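Local coordinates for catalytic domain of the nuclear inclusion protein A (nia) (Tobacco etch virus, PDB 1LVM) that acts as a chymotrypsin-type cysteine protease, probably processing the viral polyprotein, and is captured here with a product peptide bound, at residues A[22-28]-A[120-124]; A[78-82]-A[93-97]; A[142-147]-A[219-224]. The protein carries 1 engineered substitution. The contacts are given in a common frame with arbitrary orientation. Residues are numbered along the deposited sequence.

Overall arrangement
The three contacts sample the two beta-barrel domains of a chymotrypsin-type protease, and two of them border the bound peptide. Contact 1 joins the barrels themselves, setting the start of strand 26-33 against strand 116-123. Contact 2 lies within the N-terminal barrel, on the hairpin of strands 81-84 and 91-94; its centre is about 20 Å from that of contact 1, and nearest atoms are about 7 Å apart. Contact 3, about 26 Å from contact 1 between centres and on the opposite side of the chain's centre, brings the C-terminal strand pair to the second barrel. Contacts 2 and 3, with centres about 28 Å and nearest atoms about 11 Å apart, both touch the peptide.

Contact 1 (A[22-28]-A[120-124]); sequences ISSTICH and VTTNF
Segment 22-28 leaves a short helix, turns, and enters a strand that crosses strand 120-123 at -55°, with axes 7.4 Å apart. Ile22 places CG2 4.1 Å from Val120 CG1, two branched apolar side chains suited to this buried interface. Small Ser23 lets the backbones approach, its CA 5.5 Å from that of Thr122. Ser23 O accepts a hydrogen bond from Thr122 OG1 (2.6 Å, chi1 m) and another from Ile26 N (3.1 Å), the latter closing a type I turn. In this chymotrypsin-like fold the contact joins the first strands of the two beta barrels, 26-33 and 116-123. Facing away, Thr25 ties OG1 to Ile22 O at 2.7 Å. Ile26, rotamer mt, reaches inward with CD1 3.7 Å from Val120 O and 4.3 Å from Val120 CG1. Ile26 O meets the ring edge of Phe124, 3.3 Å from Phe124 CZ. Cys27 points away, packing on Val65 and Ser67 of strand 62-67. His28 sets CB 3.9 Å from Phe124 CD2, while its imidazole meets the ring of Tyr41.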
loop_
_atom_site.group_PDB
_atom_site.type_symbol
_atom_site.label_atom_id
_atom_site.label_comp_id
_atom_site.label_asym_id
_atom_site.label_seq_id
_atom_site.Cartn_x
_atom_site.Cartn_y
_atom_site.Cartn_z
ATOM N N ILE A 22 -4.866 7.229 9.676
ATOM C CA ILE A 22 -4.313 6.375 8.623
ATOM C C ILE A 22 -2.789 6.401 8.670
ATOM O O ILE A 22 -2.108 5.345 8.683
ATOM C CB ILE A 22 -4.790 6.829 7.207
ATOM C CG1 ILE A 22 -6.235 6.457 7.010
ATOM C CG2 ILE A 22 -3.924 6.143 6.136
ATOM C CD1 ILE A 22 -6.891 7.102 5.750
ATOM N N SER A 23 -2.184 7.591 8.730
ATOM C CA SER A 23 -0.712 7.614 8.691
ATOM C C SER A 23 -0.097 6.951 9.892
ATOM O O SER A 23 1.005 6.427 9.778
ATOM C CB SER A 23 -0.145 9.062 8.560
ATOM O OG SER A 23 -0.703 9.833 9.551
ATOM N N SER A 24 -0.814 6.923 11.018
ATOM C CA SER A 24 -0.245 6.303 12.218
ATOM C C SER A 24 -0.165 4.781 12.065
ATOM O O SER A 24 0.524 4.098 12.841
ATOM C CB SER A 24 -1.026 6.711 13.491
ATOM O OG SER A 24 -2.350 6.255 13.446
ATOM N N THR A 25 -0.822 4.246 11.046
ATOM C CA THR A 25 -0.767 2.776 10.831
ATOM C C THR A 25 0.221 2.390 9.737
ATOM O O THR A 25 0.442 1.187 9.490
ATOM C CB THR A 25 -2.107 2.187 10.398
ATOM O OG1 THR A 25 -2.415 2.643 9.057
ATOM C CG2 THR A 25 -3.228 2.643 11.330
ATOM N N ILE A 26 0.812 3.371 9.078
ATOM C CA ILE A 26 1.757 3.048 7.999
ATOM C C ILE A 26 3.104 2.579 8.537
ATOM O O ILE A 26 3.575 3.073 9.568
ATOM C CB ILE A 26 1.925 4.282 7.084
ATOM C CG1 ILE A 26 0.602 4.541 6.418
ATOM C CG2 ILE A 26 3.163 4.078 6.138
ATOM C CD1 ILE A 26 0.609 5.831 5.527
ATOM N N CYS A 27 3.653 1.522 7.922
ATOM C CA CYS A 27 4.937 1.016 8.296
ATOM C C CYS A 27 5.846 1.052 7.117
ATOM O O CYS A 27 5.400 0.918 5.948
ATOM C CB CYS A 27 4.837 -0.494 8.682
ATOM S SG CYS A 27 3.705 -0.897 10.058
ATOM N N HIS A 28 7.125 1.181 7.406
ATOM C CA HIS A 28 8.125 1.130 6.338
ATOM C C HIS A 28 8.735 -0.274 6.402
ATOM O O HIS A 28 9.178 -0.709 7.464
ATOM C CB HIS A 28 9.232 2.133 6.504
ATOM C CG HIS A 28 10.055 2.256 5.257
ATOM N ND1 HIS A 28 11.411 2.003 5.222
ATOM C CD2 HIS A 28 9.698 2.574 3.983
ATOM C CE1 HIS A 28 11.856 2.170 3.985
ATOM N NE2 HIS A 28 10.837 2.514 3.213
ATOM N N VAL A 120 -1.434 9.365 0.974
ATOM C CA VAL A 120 -1.037 9.600 2.360
ATOM C C VAL A 120 0.168 8.828 2.738
ATOM O O VAL A 120 0.271 7.662 2.381
ATOM C CB VAL A 120 -2.224 9.236 3.308
ATOM C CG1 VAL A 120 -1.764 9.375 4.870
ATOM C CG2 VAL A 120 -3.364 10.257 2.996
ATOM N N THR A 121 1.115 9.482 3.407
ATOM C CA THR A 121 2.286 8.788 3.828
ATOM C C THR A 121 2.683 9.228 5.228
ATOM O O THR A 121 1.997 10.001 5.861
ATOM C CB THR A 121 3.443 8.993 2.803
ATOM O OG1 THR A 121 3.889 10.358 2.757
ATOM C CG2 THR A 121 2.961 8.617 1.409
ATOM N N THR A 122 3.823 8.718 5.693
ATOM C CA THR A 122 4.322 9.028 7.016
ATOM C C THR A 122 5.845 9.239 6.818
ATOM O O THR A 122 6.504 8.483 6.083
ATOM C CB THR A 122 4.127 7.823 8.015
ATOM O OG1 THR A 122 2.733 7.505 8.104
ATOM C CG2 THR A 122 4.556 8.212 9.420
ATOM N N ASN A 123 6.361 10.243 7.475
ATOM C CA ASN A 123 7.781 10.525 7.429
ATOM C C ASN A 123 8.422 9.938 8.698
ATOM O O ASN A 123 8.133 10.381 9.848
ATOM C CB ASN A 123 8.032 12.033 7.366
ATOM C CG ASN A 123 9.484 12.369 7.060
ATOM O OD1 ASN A 123 10.324 11.487 6.974
ATOM N ND2 ASN A 123 9.778 13.646 6.897
ATOM N N PHE A 124 9.295 8.947 8.472
ATOM C CA PHE A 124 10.020 8.250 9.538
ATOM C C PHE A 124 11.405 8.823 9.845
ATOM O O PHE A 124 11.969 8.564 10.925
ATOM C CB PHE A 124 10.151 6.775 9.186
ATOM C CG PHE A 124 8.888 6.020 9.362
ATOM C CD1 PHE A 124 8.393 5.793 10.653
ATOM C CD2 PHE A 124 8.199 5.493 8.261
ATOM C CE1 PHE A 124 7.239 5.034 10.877
ATOM C CE2 PHE A 124 7.016 4.731 8.480
ATOM C CZ PHE A 124 6.550 4.496 9.798
#

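Contact 2 (A[78-82]-A[93-97]); sequences TTLQQ and IRMPK
These segments belong to the antiparallel beta hairpin of strands 81-84 and 91-94, part of the N-terminal barrel of the chymotrypsin-like fold. In the register, Gln82 faces Ile93 as a non-hydrogen-bonded pair with CA atoms 4.7 Å apart, and Gln81 lies nearest Arg94, CA to CA 5.3 Å. The backbone is extended from Leu80 through Gln82 and from Ile93 through Pro96.

Between these segments one direct backbone hydrogen bond forms: Arg94 N to Gln81 O, 2.9 Å and nearly linear at 170°. Gln81 O also receives a CA-H...O contact from Ile93 CA at 3.5 Å.

Apolar packing centres on Leu80, whose chi1 of -112° and chi2 of 16° lie between the usual wells and bring its end across. Leu80 CG sits 3.7 Å from Ile93 CG2, and Leu80 CD1 is 4.1 Å from Pro96 CD and 4.5 Å from Met95 SD. Flexible Met95, with all three chi angles m, curls its sulphur back toward this leucine. Met95 and Pro96 also pack on an apolar side chain of the bound peptide, so the hairpin's exit helps line the substrate groove.

Long polar side chains suit the partly exposed face shared by Gln81 and Arg94, where Gln81 OE1 lies 3.9 Å from Arg94 CD and both touch Trp206.

Beside the direct bond the strands spread, and a water spans them, donating to Arg94 O (2.6 Å) and accepting from Gln81 N (3.0 Å).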
loop_
_atom_site.group_PDB
_atom_site.type_symbol
_atom_site.label_atom_id
_atom_site.label_comp_id
_atom_site.label_asym_id
_atom_site.label_seq_id
_atom_site.Cartn_x
_atom_site.Cartn_y
_atom_site.Cartn_z
ATOM N N THR A 78 10.752 -16.368 5.651
ATOM C CA THR A 78 9.993 -17.526 5.241
ATOM C C THR A 78 9.037 -17.994 6.289
ATOM O O THR A 78 8.181 -18.838 5.997
ATOM C CB THR A 78 10.937 -18.693 4.850
ATOM O OG1 THR A 78 11.569 -19.218 6.027
ATOM C CG2 THR A 78 12.024 -18.191 3.917
ATOM N N THR A 79 9.185 -17.474 7.515
ATOM C CA THR A 79 8.280 -17.852 8.607
ATOM C C THR A 79 7.008 -17.002 8.631
ATOM O O THR A 79 6.029 -17.299 9.334
ATOM C CB THR A 79 8.986 -17.696 9.998
ATOM O OG1 THR A 79 9.228 -16.298 10.293
ATOM C CG2 THR A 79 10.335 -18.412 9.941
ATOM N N LEU A 80 6.997 -15.934 7.847
ATOM C CA LEU A 80 5.835 -15.073 7.879
ATOM C C LEU A 80 4.605 -15.642 7.130
ATOM O O LEU A 80 4.730 -15.970 5.956
ATOM C CB LEU A 80 6.260 -13.740 7.199
ATOM C CG LEU A 80 6.435 -12.347 7.814
ATOM C CD1 LEU A 80 6.515 -12.406 9.307
ATOM C CD2 LEU A 80 7.606 -11.602 7.150
ATOM N N GLN A 81 3.443 -15.700 7.770
ATOM C CA GLN A 81 2.232 -16.077 7.080
ATOM C C GLN A 81 1.782 -14.959 6.116
ATOM O O GLN A 81 1.840 -13.753 6.427
ATOM C CB GLN A 81 1.134 -16.430 8.103
ATOM C CG GLN A 81 1.485 -17.809 8.712
ATOM C CD GLN A 81 0.295 -18.385 9.403
ATOM O OE1 GLN A 81 -0.197 -17.833 10.389
ATOM N NE2 GLN A 81 -0.215 -19.484 8.869
ATOM N N GLN A 82 1.367 -15.376 4.927
ATOM C CA GLN A 82 0.976 -14.477 3.853
ATOM C C GLN A 82 -0.385 -14.872 3.266
ATOM O O GLN A 82 -0.713 -16.078 3.129
ATOM C CB GLN A 82 1.979 -14.620 2.714
ATOM C CG GLN A 82 3.437 -14.324 3.050
ATOM C CD GLN A 82 4.354 -15.035 2.038
ATOM O OE1 GLN A 82 4.299 -16.278 1.968
ATOM N NE2 GLN A 82 5.136 -14.269 1.200
ATOM N N ILE A 93 0.380 -9.625 5.154
ATOM C CA ILE A 93 1.337 -10.341 6.036
ATOM C C ILE A 93 0.739 -10.440 7.420
ATOM O O ILE A 93 0.204 -9.426 7.949
ATOM C CB ILE A 93 2.567 -9.497 6.201
ATOM C CG1 ILE A 93 3.218 -9.276 4.846
ATOM C CG2 ILE A 93 3.563 -10.133 7.163
ATOM C CD1 ILE A 93 4.371 -8.243 4.961
ATOM N N ARG A 94 0.787 -11.626 8.021
ATOM C CA ARG A 94 0.304 -11.700 9.399
ATOM C C ARG A 94 1.580 -11.580 10.256
ATOM O O ARG A 94 2.488 -12.402 10.138
ATOM C CB ARG A 94 -0.426 -13.029 9.651
ATOM C CG ARG A 94 -0.993 -13.082 11.041
ATOM C CD ARG A 94 -1.765 -14.380 11.378
ATOM N NE ARG A 94 -2.218 -14.192 12.746
ATOM C CZ ARG A 94 -3.457 -13.878 13.106
ATOM N NH1 ARG A 94 -4.405 -13.746 12.194
ATOM N NH2 ARG A 94 -3.734 -13.627 14.381
ATOM N N MET A 95 1.679 -10.567 11.106
ATOM C CA MET A 95 2.867 -10.444 11.931
ATOM C C MET A 95 2.756 -11.402 13.162
ATOM O O MET A 95 1.666 -11.721 13.633
ATOM C CB MET A 95 3.029 -8.993 12.399
ATOM C CG MET A 95 3.296 -8.021 11.227
ATOM S SD MET A 95 4.872 -8.392 10.398
ATOM C CE MET A 95 6.103 -7.900 11.582
ATOM N N PRO A 96 3.899 -11.808 13.668
ATOM C CA PRO A 96 3.926 -12.718 14.828
ATOM C C PRO A 96 3.345 -12.041 16.069
ATOM O O PRO A 96 3.264 -10.824 16.107
ATOM C CB PRO A 96 5.391 -13.056 14.963
ATOM C CG PRO A 96 6.114 -11.849 14.377
ATOM C CD PRO A 96 5.248 -11.537 13.157
ATOM N N LYS A 97 2.956 -12.817 17.085
ATOM C CA LYS A 97 2.355 -12.237 18.284
ATOM C C LYS A 97 3.163 -11.230 19.046
ATOM O O LYS A 97 2.608 -10.366 19.765
ATOM C CB LYS A 97 1.936 -13.332 19.243
ATOM C CG LYS A 97 0.749 -14.093 18.717
ATOM C CD LYS A 97 0.382 -15.226 19.644
ATOM C CE LYS A 97 -0.946 -15.820 19.240
ATOM N NZ LYS A 97 -1.413 -16.729 20.319
HETATM O O HOH W 1 3.252 -14.883 10.616
#

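Contact 3 (A[142-147]-A[219-224]); sequences SSDGIF and WGGHKV
A wall of the peptide-binding site forms where the turn of the 216-219/222-225 hairpin meets loop 142-147. That turn, type I' from Trp219 to His222, has positive phi at Gly220 and Gly221. A CB on Gly220 would clash with Ile146 CB, which lies 3.6 Å from Gly220 CA. Across from it, Ser142 N bonds Phe147 O (2.9 Å), and an Asx turn links Asp144 OD1 to Ile146 N (3.1 Å). Ser142 OG and His222 NE2 share a 2.6 Å hydrogen bond; His222 ND1 bonds the peptide backbone: imidazole has a nitrogen for each. The buried Phe147 ring (chi1 m) packs on Trp219 CB and, with Phe147 CZ at 3.9 Å, Val224 CG2; Trp219 O lies near its plane, 3.2 Å from Phe147 CE2. One water accepts from Phe147 N (2.9 Å) and lies 2.7 Å from Gly220 O and 2.5 Å from Ser142 O, bridging loop and turn. Val224 pairs in parallel with the peptide, extending the enzyme's sheet, the beta-strand mode of substrate binding typical of chymotrypsin-like proteases.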
loop_
_atom_site.group_PDB
_atom_site.type_symbol
_atom_site.label_atom_id
_atom_site.label_comp_id
_atom_site.label_asym_id
_atom_site.label_seq_id
_atom_site.Cartn_x
_atom_site.Cartn_y
_atom_site.Cartn_z
ATOM N N SER A 142 -7.732 1.327 -15.035
ATOM C CA SER A 142 -6.952 1.014 -16.233
ATOM C C SER A 142 -7.351 -0.468 -16.508
ATOM O O SER A 142 -7.032 -1.342 -15.705
ATOM C CB SER A 142 -5.465 1.099 -15.962
ATOM O OG SER A 142 -4.788 0.651 -17.130
ATOM N N SER A 143 -8.060 -0.745 -17.602
ATOM C CA SER A 143 -8.524 -2.119 -17.933
ATOM C C SER A 143 -9.645 -2.629 -17.065
ATOM O O SER A 143 -10.665 -1.973 -16.849
ATOM C CB SER A 143 -7.426 -3.178 -17.805
ATOM O OG SER A 143 -6.354 -3.002 -18.727
ATOM N N ASP A 144 -9.397 -3.836 -16.562
ATOM C CA ASP A 144 -10.306 -4.599 -15.702
ATOM C C ASP A 144 -10.483 -4.059 -14.300
ATOM O O ASP A 144 -11.194 -4.652 -13.473
ATOM C CB ASP A 144 -9.805 -6.056 -15.612
ATOM C CG ASP A 144 -8.300 -6.145 -15.365
ATOM O OD1 ASP A 144 -7.760 -5.148 -14.815
ATOM O OD2 ASP A 144 -7.673 -7.199 -15.699
ATOM N N GLY A 145 -9.854 -2.929 -14.013
ATOM C CA GLY A 145 -9.992 -2.353 -12.678
ATOM C C GLY A 145 -8.962 -2.851 -11.676
ATOM O O GLY A 145 -9.058 -2.519 -10.486
ATOM N N ILE A 146 -7.971 -3.650 -12.113
ATOM C CA ILE A 146 -6.948 -4.113 -11.133
ATOM C C ILE A 146 -6.075 -2.924 -10.748
ATOM O O ILE A 146 -5.932 -2.562 -9.546
ATOM C CB ILE A 146 -6.087 -5.226 -11.721
ATOM C CG1 ILE A 146 -6.993 -6.418 -12.023
ATOM C CG2 ILE A 146 -4.899 -5.557 -10.792
ATOM C CD1 ILE A 146 -7.777 -6.879 -10.872
ATOM N N PHE A 147 -5.453 -2.331 -11.743
ATOM C CA PHE A 147 -4.696 -1.125 -11.512
ATOM C C PHE A 147 -5.635 0.043 -11.860
ATOM O O PHE A 147 -6.480 -0.070 -12.778
ATOM C CB PHE A 147 -3.476 -1.032 -12.433
ATOM C CG PHE A 147 -2.365 -1.949 -12.068
ATOM C CD1 PHE A 147 -1.496 -1.623 -11.023
ATOM C CD2 PHE A 147 -2.144 -3.120 -12.797
ATOM C CE1 PHE A 147 -0.404 -2.447 -10.713
ATOM C CE2 PHE A 147 -1.079 -3.952 -12.497
ATOM C CZ PHE A 147 -0.196 -3.610 -11.448
ATOM N N TRP A 219 -0.101 -8.444 -14.776
ATOM C CA TRP A 219 -1.272 -8.235 -13.904
ATOM C C TRP A 219 -2.187 -7.125 -14.420
ATOM O O TRP A 219 -1.709 -6.085 -14.862
ATOM C CB TRP A 219 -0.810 -7.867 -12.473
ATOM C CG TRP A 219 -0.057 -8.969 -11.802
ATOM C CD1 TRP A 219 -0.091 -10.311 -12.120
ATOM C CD2 TRP A 219 0.780 -8.856 -10.652
ATOM N NE1 TRP A 219 0.681 -11.042 -11.223
ATOM C CE2 TRP A 219 1.222 -10.165 -10.316
ATOM C CE3 TRP A 219 1.202 -7.778 -9.864
ATOM C CZ2 TRP A 219 2.062 -10.414 -9.231
ATOM C CZ3 TRP A 219 2.052 -8.044 -8.767
ATOM C CH2 TRP A 219 2.464 -9.340 -8.470
ATOM N N GLY A 220 -3.490 -7.376 -14.380
ATOM C CA GLY A 220 -4.465 -6.383 -14.765
ATOM C C GLY A 220 -4.263 -5.818 -16.162
ATOM O O GLY A 220 -4.532 -4.656 -16.403
ATOM N N GLY A 221 -3.759 -6.629 -17.079
ATOM C CA GLY A 221 -3.590 -6.170 -18.448
ATOM C C GLY A 221 -2.366 -5.359 -18.757
ATOM O O GLY A 221 -2.249 -4.799 -19.846
ATOM N N HIS A 222 -1.448 -5.298 -17.806
ATOM C CA HIS A 222 -0.202 -4.541 -17.948
ATOM C C HIS A 222 0.990 -5.466 -17.663
ATOM O O HIS A 222 0.910 -6.325 -16.782
ATOM C CB HIS A 222 -0.137 -3.407 -16.898
ATOM C CG HIS A 222 -1.020 -2.220 -17.183
ATOM N ND1 HIS A 222 -0.557 -1.102 -17.842
ATOM C CD2 HIS A 222 -2.294 -1.924 -16.781
ATOM C CE1 HIS A 222 -1.497 -0.164 -17.841
ATOM N NE2 HIS A 222 -2.557 -0.638 -17.206
ATOM N N LYS A 223 2.089 -5.296 -18.396
ATOM C CA LYS A 223 3.285 -6.052 -18.055
ATOM C C LYS A 223 4.018 -5.090 -17.088
ATOM O O LYS A 223 4.258 -3.907 -17.398
ATOM C CB LYS A 223 4.139 -6.301 -19.298
ATOM C CG LYS A 223 5.250 -7.314 -19.106
ATOM C CD LYS A 223 6.151 -7.329 -20.337
ATOM C CE LYS A 223 7.135 -8.470 -20.280
ATOM N NZ LYS A 223 7.883 -8.559 -21.557
ATOM N N VAL A 224 4.355 -5.584 -15.889
ATOM C CA VAL A 224 5.026 -4.765 -14.927
ATOM C C VAL A 224 6.409 -5.342 -14.594
ATOM O O VAL A 224 6.519 -6.521 -14.302
ATOM C CB VAL A 224 4.218 -4.658 -13.566
ATOM C CG1 VAL A 224 4.812 -3.467 -12.726
ATOM C CG2 VAL A 224 2.705 -4.479 -13.849
HETATM O O HOH W 2 -5.603 -2.994 -14.512
#